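Long-range contacts in protease (Penicillium cyclopium, PDB 5Z6O), which hydrolyses peptide bonds as a subtilisin-type serine protease of the proteinase K kind, probably including those of casein, gelatin and collagen: residues T75-F86 with I212-K222; T128-S136 with A231-M242. All blocks are in the same frame, centred on the assembly; numbering follows the deposited sequence.

Interaction 1: residues T75-F86 with I212-K222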
ATOM      1  N   THR A  75       7.352  -8.664   2.648  1.00 10.36           N
ATOM      2  CA  THR A  75       6.346  -9.472   3.336  1.00 10.85           C
ATOM      3  C   THR A  75       5.489  -8.611   4.247  1.00  8.60           C
ATOM      4  O   THR A  75       4.267  -8.781   4.326  1.00  9.72           O
ATOM      5  CB  THR A  75       7.042 -10.549   4.164  1.00 11.20           C
ATOM      6  OG1 THR A  75       7.815 -11.376   3.276  1.00 11.82           O
ATOM      7  CG2 THR A  75       6.008 -11.396   4.996  1.00 10.58           C
ATOM      8  N   HIS A  76       6.126  -7.679   4.934  1.00  8.46           N
ATOM      9  CA  HIS A  76       5.421  -6.838   5.895  1.00  6.62           C
ATOM     10  C   HIS A  76       4.389  -5.960   5.176  1.00 10.76           C
ATOM     11  O   HIS A  76       3.219  -5.882   5.575  1.00  9.46           O
ATOM     12  CB  HIS A  76       6.470  -5.995   6.643  1.00  7.76           C
ATOM     13  CG  HIS A  76       5.948  -5.255   7.849  1.00  9.69           C
ATOM     14  ND1 HIS A  76       5.314  -4.020   7.769  1.00  9.34           N
ATOM     15  CD2 HIS A  76       6.008  -5.561   9.166  1.00  8.06           C
ATOM     16  CE1 HIS A  76       4.989  -3.622   8.993  1.00  8.40           C
ATOM     17  NE2 HIS A  76       5.413  -4.530   9.854  1.00 10.08           N
ATOM     18  N   THR A  77       4.794  -5.330   4.075  1.00  8.30           N
ATOM     19  CA  THR A  77       3.851  -4.480   3.352  1.00  8.32           C
ATOM     20  C   THR A  77       2.759  -5.286   2.664  1.00  7.44           C
ATOM     21  O   THR A  77       1.579  -4.888   2.704  1.00 10.59           O
ATOM     22  CB  THR A  77       4.578  -3.591   2.337  1.00  8.54           C
ATOM     23  OG1 THR A  77       5.257  -4.394   1.365  1.00  8.95           O
ATOM     24  CG2 THR A  77       5.606  -2.653   3.084  1.00  8.81           C
ATOM     25  N   ALA A  78       3.105  -6.436   2.058  1.00  8.18           N
ATOM     26  CA  ALA A  78       2.032  -7.267   1.516  1.00  8.88           C
ATOM     27  C   ALA A  78       1.057  -7.688   2.617  1.00  7.98           C
ATOM     28  O   ALA A  78      -0.159  -7.808   2.395  1.00  7.71           O
ATOM     29  CB  ALA A  78       2.643  -8.506   0.847  1.00  8.49           C
ATOM     30  N   SER A  79       1.579  -7.949   3.805  1.00  8.09           N
ATOM     31  CA  SER A  79       0.744  -8.383   4.921  1.00  7.35           C
ATOM     32  C   SER A  79      -0.218  -7.281   5.367  1.00  9.53           C
ATOM     33  O   SER A  79      -1.394  -7.549   5.621  1.00  7.86           O
ATOM     34  CB  SER A  79       1.661  -8.835   6.080  1.00  9.62           C
ATOM     35  OG  SER A  79       0.892  -9.159   7.219  1.00  9.90           O
ATOM     36  N   THR A  80       0.265  -6.046   5.486  1.00  7.77           N
ATOM     37  CA  THR A  80      -0.622  -4.917   5.782  1.00  6.70           C
ATOM     38  C   THR A  80      -1.704  -4.788   4.723  1.00  9.97           C
ATOM     39  O   THR A  80      -2.851  -4.464   5.041  1.00  7.12           O
ATOM     40  CB  THR A  80       0.223  -3.632   5.864  1.00  6.92           C
ATOM     41  OG1 THR A  80       1.062  -3.736   7.021  1.00  9.39           O
ATOM     42  CG2 THR A  80      -0.634  -2.374   5.957  1.00  8.49           C
ATOM     43  N   ALA A  81      -1.367  -5.047   3.451  1.00  7.38           N
ATOM     44  CA  ALA A  81      -2.379  -4.843   2.413  1.00  5.23           C
ATOM     45  C   ALA A  81      -3.438  -5.927   2.449  1.00  4.96           C
ATOM     46  O   ALA A  81      -4.626  -5.641   2.257  1.00  7.99           O
ATOM     47  CB  ALA A  81      -1.727  -4.821   1.016  1.00  6.08           C
ATOM     48  N   ALA A  82      -3.024  -7.195   2.729  1.00  6.65           N
ATOM     49  CA  ALA A  82      -3.900  -8.308   2.388  1.00 10.12           C
ATOM     50  C   ALA A  82      -3.784  -9.513   3.320  1.00 11.06           C
ATOM     51  O   ALA A  82      -4.467 -10.512   3.070  1.00 12.07           O
ATOM     52  CB  ALA A  82      -3.606  -8.757   0.957  1.00  9.11           C
ATOM     53  N   GLY A  83      -2.999  -9.444   4.391  1.00 11.96           N
ATOM     54  CA  GLY A  83      -2.906 -10.572   5.300  1.00 12.35           C
ATOM     55  C   GLY A  83      -4.181 -10.814   6.084  1.00 11.03           C
ATOM     56  O   GLY A  83      -4.932  -9.900   6.404  1.00 12.13           O
ATOM     57  N   SER A  84      -4.412 -12.097   6.431  1.00 11.12           N
ATOM     58  CA  SER A  84      -5.605 -12.468   7.207  1.00  8.18           C
ATOM     59  C   SER A  84      -5.660 -11.763   8.551  1.00 13.19           C
ATOM     60  O   SER A  84      -6.698 -11.208   8.936  1.00 13.28           O
ATOM     61  CB  SER A  84      -5.645 -13.985   7.442  1.00 12.55           C
ATOM     62  OG  SER A  84      -5.804 -14.637   6.185  1.00 22.55           O
ATOM     63  N   LYS A  85      -4.573 -11.803   9.291  1.00 10.25           N
ATOM     64  CA  LYS A  85      -4.563 -11.188  10.609  1.00 14.77           C
ATOM     65  C   LYS A  85      -4.136  -9.725  10.551  1.00 14.19           C
ATOM     66  O   LYS A  85      -4.737  -8.893  11.218  1.00 13.38           O
ATOM     67  CB  LYS A  85      -3.641 -11.956  11.559  1.00 22.24           C
ATOM     68  CG  LYS A  85      -4.386 -12.973  12.415  1.00 43.99           C
ATOM     69  CD  LYS A  85      -3.444 -13.766  13.307  1.00 50.29           C
ATOM     70  CE  LYS A  85      -2.349 -12.874  13.898  1.00 55.03           C
ATOM     71  NZ  LYS A  85      -2.849 -11.944  14.951  1.00 55.90           N
ATOM     72  N   PHE A  86      -3.139  -9.376   9.737  1.00 10.88           N
ATOM     73  CA  PHE A  86      -2.587  -8.028   9.798  1.00  6.41           C
ATOM     74  C   PHE A  86      -3.057  -7.127   8.671  1.00  9.90           C
ATOM     75  O   PHE A  86      -2.594  -5.995   8.591  1.00  8.87           O
ATOM     76  CB  PHE A  86      -1.055  -8.090   9.803  1.00  8.01           C
ATOM     77  CG  PHE A  86      -0.507  -8.876  10.961  1.00  9.49           C
ATOM     78  CD1 PHE A  86      -0.527  -8.347  12.232  1.00  9.35           C
ATOM     79  CD2 PHE A  86       0.036 -10.132  10.751  1.00 10.86           C
ATOM     80  CE1 PHE A  86      -0.036  -9.079  13.307  1.00 15.40           C
ATOM     81  CE2 PHE A  86       0.539 -10.865  11.812  1.00 16.97           C
ATOM     82  CZ  PHE A  86       0.483 -10.340  13.081  1.00 19.27           C
ATOM     83  N   ILE A 212       3.602   0.110  12.895  1.00  8.66           N
ATOM     84  CA  ILE A 212       2.632  -0.737  12.201  1.00  9.41           C
ATOM     85  C   ILE A 212       3.119  -2.185  12.300  1.00  7.53           C
ATOM     86  O   ILE A 212       4.253  -2.484  11.928  1.00 11.07           O
ATOM     87  CB  ILE A 212       2.478  -0.314  10.735  1.00 11.79           C
ATOM     88  CG1 ILE A 212       1.963   1.121  10.626  1.00  8.70           C
ATOM     89  CG2 ILE A 212       1.600  -1.349   9.988  1.00  7.35           C
ATOM     90  CD1 ILE A 212       0.579   1.284  11.297  1.00  9.35           C
ATOM     91  N   THR A 213       2.287  -3.076  12.844  1.00  9.76           N
ATOM     92  CA  THR A 213       2.649  -4.476  13.021  1.00 10.31           C
ATOM     93  C   THR A 213       2.102  -5.315  11.872  1.00  9.68           C
ATOM     94  O   THR A 213       0.919  -5.200  11.521  1.00 10.02           O
ATOM     95  CB  THR A 213       2.110  -4.981  14.359  1.00 11.78           C
ATOM     96  OG1 THR A 213       2.665  -4.153  15.395  1.00 15.52           O
ATOM     97  CG2 THR A 213       2.470  -6.487  14.608  1.00 12.00           C
ATOM     98  N   ALA A 214       2.947  -6.193  11.312  1.00 10.10           N
ATOM     99  CA  ALA A 214       2.498  -7.067  10.225  1.00 10.55           C
ATOM    100  C   ALA A 214       3.436  -8.273  10.130  1.00 10.54           C
ATOM    101  O   ALA A 214       4.406  -8.386  10.884  1.00 13.38           O
ATOM    102  CB  ALA A 214       2.454  -6.311   8.888  1.00 10.27           C
ATOM    103  N   ALA A 215       3.160  -9.163   9.172  1.00 11.60           N
ATOM    104  CA  ALA A 215       3.913 -10.417   9.053  1.00 13.12           C
ATOM    105  C   ALA A 215       5.373 -10.170   8.682  1.00 12.22           C
ATOM    106  O   ALA A 215       5.723  -9.188   8.013  1.00 12.34           O
ATOM    107  CB  ALA A 215       3.272 -11.296   7.968  1.00 11.63           C
ATOM    108  N   TYR A 216       6.237 -11.100   9.083  1.00 13.14           N
ATOM    109  CA  TYR A 216       7.652 -11.041   8.769  1.00 12.77           C
ATOM    110  C   TYR A 216       8.106 -12.436   8.356  1.00 12.46           C
ATOM    111  O   TYR A 216       7.532 -13.425   8.817  1.00 16.22           O
ATOM    112  CB  TYR A 216       8.414 -10.570  10.017  1.00 13.87           C
ATOM    113  CG  TYR A 216       9.630  -9.769   9.762  1.00 17.22           C
ATOM    114  CD1 TYR A 216       9.561  -8.540   9.118  1.00 25.03           C
ATOM    115  CD2 TYR A 216      10.867 -10.219  10.210  1.00 29.80           C
ATOM    116  CE1 TYR A 216      10.700  -7.795   8.902  1.00 32.85           C
ATOM    117  CE2 TYR A 216      12.007  -9.484   9.996  1.00 31.09           C
ATOM    118  CZ  TYR A 216      11.919  -8.279   9.342  1.00 28.42           C
ATOM    119  OH  TYR A 216      13.075  -7.552   9.139  1.00 48.98           O
ATOM    120  N   PRO A 217       9.064 -12.548   7.443  1.00 11.51           N
ATOM    121  CA  PRO A 217       9.456 -13.879   6.944  1.00 17.69           C
ATOM    122  C   PRO A 217       9.742 -14.867   8.065  1.00 20.72           C
ATOM    123  O   PRO A 217      10.348 -14.535   9.084  1.00 18.18           O
ATOM    124  CB  PRO A 217      10.713 -13.592   6.131  1.00 11.56           C
ATOM    125  CG  PRO A 217      10.508 -12.181   5.609  1.00 16.11           C
ATOM    126  CD  PRO A 217       9.833 -11.465   6.800  1.00 13.57           C
ATOM    127  N   GLY A 218       9.265 -16.096   7.877  1.00 28.88           N
ATOM    128  CA  GLY A 218       9.513 -17.155   8.827  1.00 22.30           C
ATOM    129  C   GLY A 218       8.424 -17.376   9.844  1.00 35.95           C
ATOM    130  O   GLY A 218       8.639 -18.145  10.780  1.00 36.22           O
ATOM    131  N   GLY A 219       7.282 -16.696   9.719  1.00 24.17           N
ATOM    132  CA  GLY A 219       6.086 -17.009  10.481  1.00 26.03           C
ATOM    133  C   GLY A 219       5.752 -16.078  11.632  1.00 24.26           C
ATOM    134  O   GLY A 219       4.655 -16.200  12.190  1.00 31.93           O
ATOM    135  N   GLY A 220       6.646 -15.176  12.035  1.00 17.48           N
ATOM    136  CA  GLY A 220       6.341 -14.215  13.075  1.00 23.59           C
ATOM    137  C   GLY A 220       5.819 -12.890  12.531  1.00 21.23           C
ATOM    138  O   GLY A 220       5.320 -12.790  11.403  1.00 16.60           O
ATOM    139  N   SER A 221       5.974 -11.850  13.346  1.00 23.47           N
ATOM    140  CA  SER A 221       5.507 -10.519  12.991  1.00 19.50           C
ATOM    141  C   SER A 221       6.536  -9.501  13.447  1.00 19.77           C
ATOM    142  O   SER A 221       7.434  -9.804  14.234  1.00 21.67           O
ATOM    143  CB  SER A 221       4.126 -10.253  13.589  1.00 19.83           C
ATOM    144  OG  SER A 221       4.199 -10.194  14.999  1.00 24.23           O
ATOM    145  N   LYS A 222       6.407  -8.278  12.943  1.00 11.79           N
ATOM    146  CA  LYS A 222       7.360  -7.225  13.271  1.00 12.96           C
ATOM    147  C   LYS A 222       6.619  -5.896  13.236  1.00 14.35           C
ATOM    148  O   LYS A 222       5.676  -5.739  12.464  1.00 13.30           O
ATOM    149  CB  LYS A 222       8.517  -7.190  12.269  1.00 20.17           C
ATOM    150  CG  LYS A 222       9.653  -6.283  12.679  1.00 24.56           C
ATOM    151  CD  LYS A 222      10.556  -6.948  13.694  1.00 46.16           C
ATOM    152  CE  LYS A 222      11.591  -7.843  13.030  1.00 57.54           C
ATOM    153  NZ  LYS A 222      12.577  -8.402  14.017  1.00 64.97           N
TER
HETATM  154  O   HOH W   1      -0.743  -4.129   9.483  1.00 11.58           O
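The methyl of Ala214 sits over one face of the His76 ring in a CH-pi contact, Ala214 CB 3.5 Å from the ring centroid. At the ring edge stand two backbone oxygens, Ile212 O and Lys222 O. The Phe86 ring receives the backbone of the same alanine: Ala214 CA is 4.0 Å from its centroid, and Lys85 CB lies on the opposite face. Helix 75-82 and the loop after it thus hold a beta hairpin, strands 212-215 and 221-222. The helix runs nearly at right angles to strand 212-215 (100°). In this subtilisin fold it also carries His73 of the probable charge relay, whose side chain is about 6 Å from that of His76. CG of His76 stands anti to the backbone N (chi1 -169°), which carries the ring to the hairpin. There His76 NE2 donates to Lys222 O at 2.9 Å, from above the carbonyl plane. Ala214 N reaches that oxygen from the other face. The bond from His76 NE2 to Ile212 O (3.1 Å) is weak. Ala215 N gives a straighter bond (163°) to Ser79 OG at 3.0 Å, and that hydroxyl is also bonded to Asp51. Thr75 OG1, beside Pro217, is hydrogen-bonded to Asp69 and to Asp46 N. One water accepts from Thr80 OG1 and donates to Phe86 O and Thr213 O, each at 2.8 Å.

Interaction 2: residues T128-S136 with A231-M242; sequences TGKSVMNMS and APHVAGAAAYLM. With PMS (phenylmethanesulfonic acid), chain C.
The buried amide of Asn134 faces Ala231 and Pro232 at a kink in the helix, a polar group set into a contact that is otherwise mostly apolar. Strand 131-135 belongs to the parallel sheet of the subtilisin fold, and helix 231-242 runs back along it, almost exactly antiparallel (177°) with the axes 8.2 Å apart. The kink comes where the nitrogen of Pro232 has no hydrogen to give to the turn before. CG of Asn134 is anti to the backbone N (chi1 -175°), which lays the amide across the proline obliquely. Asn134 CB meets Ala235 CB at 3.9 Å. An alanine at Asn134 is likely to leave a gap beside Ala231 and Pro232, and the polar group at the kink would be lost.

Further along, Val132 fits over small helix residues. Val132 CG1 touches Ala235 CB at 3.7 Å, while CG2 turns to Ala238 and Ala239. Val132 CG2 also meets the sulfur of Met242, SD, at 3.9 Å. Extended beyond CG, the Met242 chain brings its CE to 3.8 Å from Ser131 O. Alanines on this side let the helix lie close to the strand.

At the other end, Ser136 OG rests against Pro232 CD at 3.6 Å and is hydrogen-bonded to Ser228 O. Ser136 lines the pocket of the bound phenylmethanesulfonic acid, and Ser136 O is 3.7 Å from PMS C2. The ligand is also hydrogen-bonded to Ser228 N and Asn165 ND2, consistent with the oxyanion hole of subtilases. The chemistry implies that apolar fit fixes the helix on the sheet, while the polar tie of Ser136 links the strand end to Ser228, the probable nucleophile.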
ATOM      1  N   THR A 128      -7.506  -5.801 -15.932  1.00 24.25           N
ATOM      2  CA  THR A 128      -7.453  -4.383 -16.254  1.00 20.65           C
ATOM      3  C   THR A 128      -8.634  -3.647 -15.639  1.00 24.34           C
ATOM      4  O   THR A 128      -9.785  -4.054 -15.804  1.00 20.28           O
ATOM      5  CB  THR A 128      -7.448  -4.201 -17.767  1.00 24.55           C
ATOM      6  OG1 THR A 128      -6.306  -4.874 -18.306  1.00 25.97           O
ATOM      7  CG2 THR A 128      -7.399  -2.722 -18.130  1.00 20.90           C
ATOM      8  N   GLY A 129      -8.337  -2.554 -14.921  1.00 16.77           N
ATOM      9  CA  GLY A 129      -9.326  -1.776 -14.220  1.00 15.42           C
ATOM     10  C   GLY A 129      -9.683  -2.292 -12.852  1.00 17.49           C
ATOM     11  O   GLY A 129     -10.384  -1.594 -12.117  1.00 23.40           O
ATOM     12  N   LYS A 130      -9.213  -3.474 -12.471  1.00 16.63           N
ATOM     13  CA  LYS A 130      -9.494  -4.004 -11.142  1.00 18.24           C
ATOM     14  C   LYS A 130      -8.254  -4.683 -10.584  1.00 10.07           C
ATOM     15  O   LYS A 130      -8.273  -5.808 -10.082  1.00 16.08           O
ATOM     16  CB  LYS A 130     -10.717  -4.920 -11.177  1.00 26.67           C
ATOM     17  CG  LYS A 130     -10.802  -5.860 -12.341  1.00 35.88           C
ATOM     18  CD  LYS A 130     -12.149  -6.609 -12.271  1.00 50.34           C
ATOM     19  CE  LYS A 130     -12.069  -8.023 -12.838  1.00 61.08           C
ATOM     20  NZ  LYS A 130     -12.143  -8.046 -14.326  1.00 62.51           N
ATOM     21  N   SER A 131      -7.127  -3.972 -10.650  1.00 12.61           N
ATOM     22  CA  SER A 131      -5.822  -4.443 -10.192  0.51 11.54           C
ATOM     23  C   SER A 131      -5.203  -3.326  -9.371  1.00  7.07           C
ATOM     24  O   SER A 131      -5.475  -2.152  -9.643  1.00  8.00           O
ATOM     25  CB  SER A 131      -4.816  -4.755 -11.337  0.51 13.81           C
ATOM     26  OG  SER A 131      -5.207  -5.818 -12.167  0.51 17.55           O
ATOM     27  N   VAL A 132      -4.305  -3.696  -8.431  1.00  7.87           N
ATOM     28  CA  VAL A 132      -3.686  -2.732  -7.520  1.00  7.08           C
ATOM     29  C   VAL A 132      -2.195  -3.006  -7.479  1.00  7.48           C
ATOM     30  O   VAL A 132      -1.764  -4.165  -7.509  1.00  9.75           O
ATOM     31  CB  VAL A 132      -4.320  -2.850  -6.104  1.00  7.89           C
ATOM     32  CG1 VAL A 132      -3.499  -2.068  -5.067  1.00  9.58           C
ATOM     33  CG2 VAL A 132      -5.760  -2.368  -6.164  1.00 10.31           C
ATOM     34  N   MET A 133      -1.401  -1.943  -7.477  1.00  7.75           N
ATOM     35  CA  MET A 133       0.030  -2.084  -7.312  1.00  7.08           C
ATOM     36  C   MET A 133       0.464  -1.241  -6.135  1.00  8.90           C
ATOM     37  O   MET A 133       0.076  -0.077  -6.031  1.00  9.77           O
ATOM     38  CB  MET A 133       0.769  -1.648  -8.586  1.00  6.73           C
ATOM     39  CG  MET A 133       2.287  -1.756  -8.451  1.00 10.17           C
ATOM     40  SD  MET A 133       3.202  -1.225  -9.930  1.00 11.29           S
ATOM     41  CE  MET A 133       2.858  -2.564 -11.058  1.00 12.30           C
ATOM     42  N   ASN A 134       1.285  -1.814  -5.266  1.00  9.58           N
ATOM     43  CA  ASN A 134       1.821  -1.069  -4.136  1.00  5.85           C
ATOM     44  C   ASN A 134       3.325  -0.874  -4.318  1.00 10.78           C
ATOM     45  O   ASN A 134       4.066  -1.848  -4.507  1.00  9.43           O
ATOM     46  CB  ASN A 134       1.561  -1.777  -2.819  1.00  7.04           C
ATOM     47  CG  ASN A 134       2.015  -0.927  -1.636  1.00 10.04           C
ATOM     48  OD1 ASN A 134       1.363   0.070  -1.284  1.00 11.87           O
ATOM     49  ND2 ASN A 134       3.143  -1.279  -1.050  1.00  8.55           N
ATOM     50  N   MET A 135       3.794   0.368  -4.162  1.00  9.61           N
ATOM     51  CA  MET A 135       5.228   0.666  -4.304  1.00  6.44           C
ATOM     52  C   MET A 135       5.675   1.375  -3.037  1.00  9.34           C
ATOM     53  O   MET A 135       5.493   2.579  -2.915  1.00 10.57           O
ATOM     54  CB  MET A 135       5.549   1.521  -5.532  1.00 13.29           C
ATOM     55  CG  MET A 135       5.486   0.674  -6.805  1.00 14.48           C
ATOM     56  SD  MET A 135       6.158   1.607  -8.259  1.00 20.91           S
ATOM     57  CE  MET A 135       7.873   1.815  -7.844  1.00 19.04           C
ATOM     58  N   SER A 136       6.229   0.632  -2.101  1.00 12.47           N
ATOM     59  CA  SER A 136       6.738   1.225  -0.866  1.00 14.73           C
ATOM     60  C   SER A 136       8.227   1.450  -0.977  1.00 17.03           C
ATOM     61  O   SER A 136       8.996   0.890  -0.230  1.00 28.36           O
ATOM     62  CB  SER A 136       6.417   0.324   0.325  1.00 18.28           C
ATOM     63  OG  SER A 136       5.031   0.380   0.661  1.00 11.94           O
ATOM     64  N   ALA A 231       1.554   3.334   2.684  1.00  5.87           N
ATOM     65  CA  ALA A 231       1.036   3.014   1.349  1.00  7.34           C
ATOM     66  C   ALA A 231       0.213   1.722   1.261  1.00  5.72           C
ATOM     67  O   ALA A 231      -0.841   1.738   0.595  1.00  6.41           O
ATOM     68  CB  ALA A 231       2.191   2.964   0.338  1.00  7.68           C
ATOM     69  N   PRO A 232       0.623   0.590   1.843  1.00  5.69           N
ATOM     70  CA  PRO A 232      -0.170  -0.630   1.677  1.00  5.00           C
ATOM     71  C   PRO A 232      -1.520  -0.575   2.365  1.00  6.92           C
ATOM     72  O   PRO A 232      -2.419  -1.329   1.952  1.00  8.68           O
ATOM     73  CB  PRO A 232       0.739  -1.739   2.266  1.00  8.04           C
ATOM     74  CG  PRO A 232       1.713  -1.035   3.111  1.00 11.36           C
ATOM     75  CD  PRO A 232       1.931   0.302   2.442  1.00  7.15           C
ATOM     76  N   HIS A 233      -1.716   0.283   3.379  1.00  4.89           N
ATOM     77  CA  HIS A 233      -3.090   0.457   3.869  1.00  4.05           C
ATOM     78  C   HIS A 233      -3.976   0.951   2.739  1.00  8.68           C
ATOM     79  O   HIS A 233      -5.139   0.543   2.620  1.00  7.61           O
ATOM     80  CB  HIS A 233      -3.157   1.460   5.033  1.00  4.90           C
ATOM     81  CG  HIS A 233      -2.575   0.960   6.331  1.00  5.27           C
ATOM     82  ND1 HIS A 233      -1.225   1.026   6.626  1.00  6.79           N
ATOM     83  CD2 HIS A 233      -3.173   0.434   7.433  1.00  9.63           C
ATOM     84  CE1 HIS A 233      -1.022   0.567   7.855  1.00  7.77           C
ATOM     85  NE2 HIS A 233      -2.187   0.207   8.367  1.00  9.02           N
ATOM     86  N   VAL A 234      -3.446   1.857   1.913  1.00  6.31           N
ATOM     87  CA  VAL A 234      -4.238   2.430   0.828  1.00  5.98           C
ATOM     88  C   VAL A 234      -4.371   1.423  -0.314  1.00  7.45           C
ATOM     89  O   VAL A 234      -5.445   1.312  -0.921  1.00  8.72           O
ATOM     90  CB  VAL A 234      -3.618   3.767   0.364  1.00  5.29           C
ATOM     91  CG1 VAL A 234      -4.423   4.384  -0.800  1.00  9.61           C
ATOM     92  CG2 VAL A 234      -3.597   4.770   1.521  1.00  8.18           C
ATOM     93  N   ALA A 235      -3.329   0.627  -0.579  1.00  6.34           N
ATOM     94  CA  ALA A 235      -3.459  -0.447  -1.568  1.00  6.14           C
ATOM     95  C   ALA A 235      -4.582  -1.388  -1.164  1.00  6.45           C
ATOM     96  O   ALA A 235      -5.440  -1.755  -1.988  1.00  7.76           O
ATOM     97  CB  ALA A 235      -2.155  -1.254  -1.696  1.00  3.91           C
ATOM     98  N   GLY A 236      -4.591  -1.789   0.106  1.00  5.73           N
ATOM     99  CA  GLY A 236      -5.654  -2.669   0.564  1.00  5.66           C
ATOM    100  C   GLY A 236      -7.021  -2.009   0.496  1.00  7.38           C
ATOM    101  O   GLY A 236      -8.006  -2.654   0.126  1.00  6.61           O
ATOM    102  N   ALA A 237      -7.116  -0.739   0.903  1.00  4.77           N
ATOM    103  CA  ALA A 237      -8.415  -0.075   0.842  1.00  7.48           C
ATOM    104  C   ALA A 237      -8.914   0.040  -0.596  1.00 10.93           C
ATOM    105  O   ALA A 237     -10.124  -0.042  -0.847  1.00  9.79           O
ATOM    106  CB  ALA A 237      -8.330   1.320   1.493  1.00  7.32           C
ATOM    107  N   ALA A 238      -8.012   0.271  -1.559  1.00  7.64           N
ATOM    108  CA  ALA A 238      -8.455   0.316  -2.942  1.00  6.87           C
ATOM    109  C   ALA A 238      -9.004  -1.023  -3.374  1.00 12.63           C
ATOM    110  O   ALA A 238     -10.044  -1.086  -4.029  1.00  9.39           O
ATOM    111  CB  ALA A 238      -7.310   0.734  -3.870  1.00  8.40           C
ATOM    112  N   ALA A 239      -8.317  -2.115  -3.017  1.00  7.26           N
ATOM    113  CA  ALA A 239      -8.829  -3.431  -3.409  1.00  6.58           C
ATOM    114  C   ALA A 239     -10.193  -3.683  -2.771  1.00  9.73           C
ATOM    115  O   ALA A 239     -11.129  -4.165  -3.423  1.00  9.84           O
ATOM    116  CB  ALA A 239      -7.806  -4.516  -3.020  1.00  6.37           C
ATOM    117  N   TYR A 240     -10.328  -3.316  -1.495  1.00  8.94           N
ATOM    118  CA  TYR A 240     -11.597  -3.403  -0.788  1.00  7.44           C
ATOM    119  C   TYR A 240     -12.709  -2.640  -1.517  1.00  9.58           C
ATOM    120  O   TYR A 240     -13.817  -3.161  -1.719  1.00 11.31           O
ATOM    121  CB  TYR A 240     -11.363  -2.858   0.605  1.00  8.12           C
ATOM    122  CG  TYR A 240     -12.581  -2.732   1.457  1.00  7.89           C
ATOM    123  CD1 TYR A 240     -13.150  -3.854   2.054  1.00 11.71           C
ATOM    124  CD2 TYR A 240     -13.158  -1.502   1.663  1.00  7.85           C
ATOM    125  CE1 TYR A 240     -14.291  -3.734   2.849  1.00 11.91           C
ATOM    126  CE2 TYR A 240     -14.289  -1.351   2.504  1.00  8.27           C
ATOM    127  CZ  TYR A 240     -14.837  -2.471   3.060  1.00 11.94           C
ATOM    128  OH  TYR A 240     -15.934  -2.300   3.851  1.00 10.42           O
ATOM    129  N   LEU A 241     -12.442  -1.385  -1.911  1.00  7.27           N
ATOM    130  CA  LEU A 241     -13.501  -0.592  -2.523  1.00  7.91           C
ATOM    131  C   LEU A 241     -13.820  -1.092  -3.922  1.00 12.03           C
ATOM    132  O   LEU A 241     -14.972  -0.994  -4.362  1.00 10.42           O
ATOM    133  CB  LEU A 241     -13.098   0.888  -2.569  1.00  9.47           C
ATOM    134  CG  LEU A 241     -13.069   1.531  -1.183  1.00 10.88           C
ATOM    135  CD1 LEU A 241     -12.490   2.954  -1.259  1.00 13.83           C
ATOM    136  CD2 LEU A 241     -14.480   1.576  -0.617  1.00 14.24           C
ATOM    137  N   MET A 242     -12.821  -1.604  -4.642  1.00  9.30           N
ATOM    138  CA  MET A 242     -13.089  -2.184  -5.951  1.00 10.46           C
ATOM    139  C   MET A 242     -14.048  -3.352  -5.841  1.00 15.98           C
ATOM    140  O   MET A 242     -14.986  -3.467  -6.634  1.00 14.10           O
ATOM    141  CB  MET A 242     -11.788  -2.660  -6.620  1.00 12.04           C
ATOM    142  CG  MET A 242     -10.935  -1.510  -7.109  1.00 13.71           C
ATOM    143  SD  MET A 242      -9.318  -2.181  -7.682  1.00 14.85           S
ATOM    144  CE  MET A 242      -8.595  -0.626  -8.189  1.00 14.81           C
TER
HETATM  145  C   PMS C 302      11.233   2.294   2.630  1.00 50.72           C
HETATM  146  S   PMS C 302       9.885   2.150   3.837  1.00 73.34           S
HETATM  147  C1  PMS C 302      11.072   3.563   1.779  0.56 57.13           C
HETATM  148  C2  PMS C 302       9.824   4.053   1.410  0.56 21.34           C
HETATM  149  C3  PMS C 302       9.723   5.199   0.633  0.56 32.69           C
HETATM  150  C4  PMS C 302      10.864   5.871   0.221  0.56 33.79           C
HETATM  151  C5  PMS C 302      12.108   5.378   0.585  0.56 41.16           C
HETATM  152  C6  PMS C 302      12.211   4.242   1.371  0.56 55.48           C
HETATM  153  O2S PMS C 302      10.254   1.263   4.988  1.00 79.29           O
HETATM  154  O1S PMS C 302       9.595   3.459   4.508  1.00 98.40           O

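Overall arrangement
The centres of the two contacts lie about 16 Å apart, and their segments alternate along the chain: 75-86, 128-136, 212-222, 231-242. Strand 221-224 of interaction 1 leads directly into helix 227-245 of interaction 2. The contacts also touch, because Thr77 and Thr80 of helix 73-82 pack on Pro232 and His233. Interaction 2 sets the long helix against the central parallel sheet, and interaction 1 sets the hairpin against helix 73-82. His73 and Ser228, two members of the probable charge relay, lie near the starts of these helices. The packing between the contacts thus joins the two helices that carry these residues.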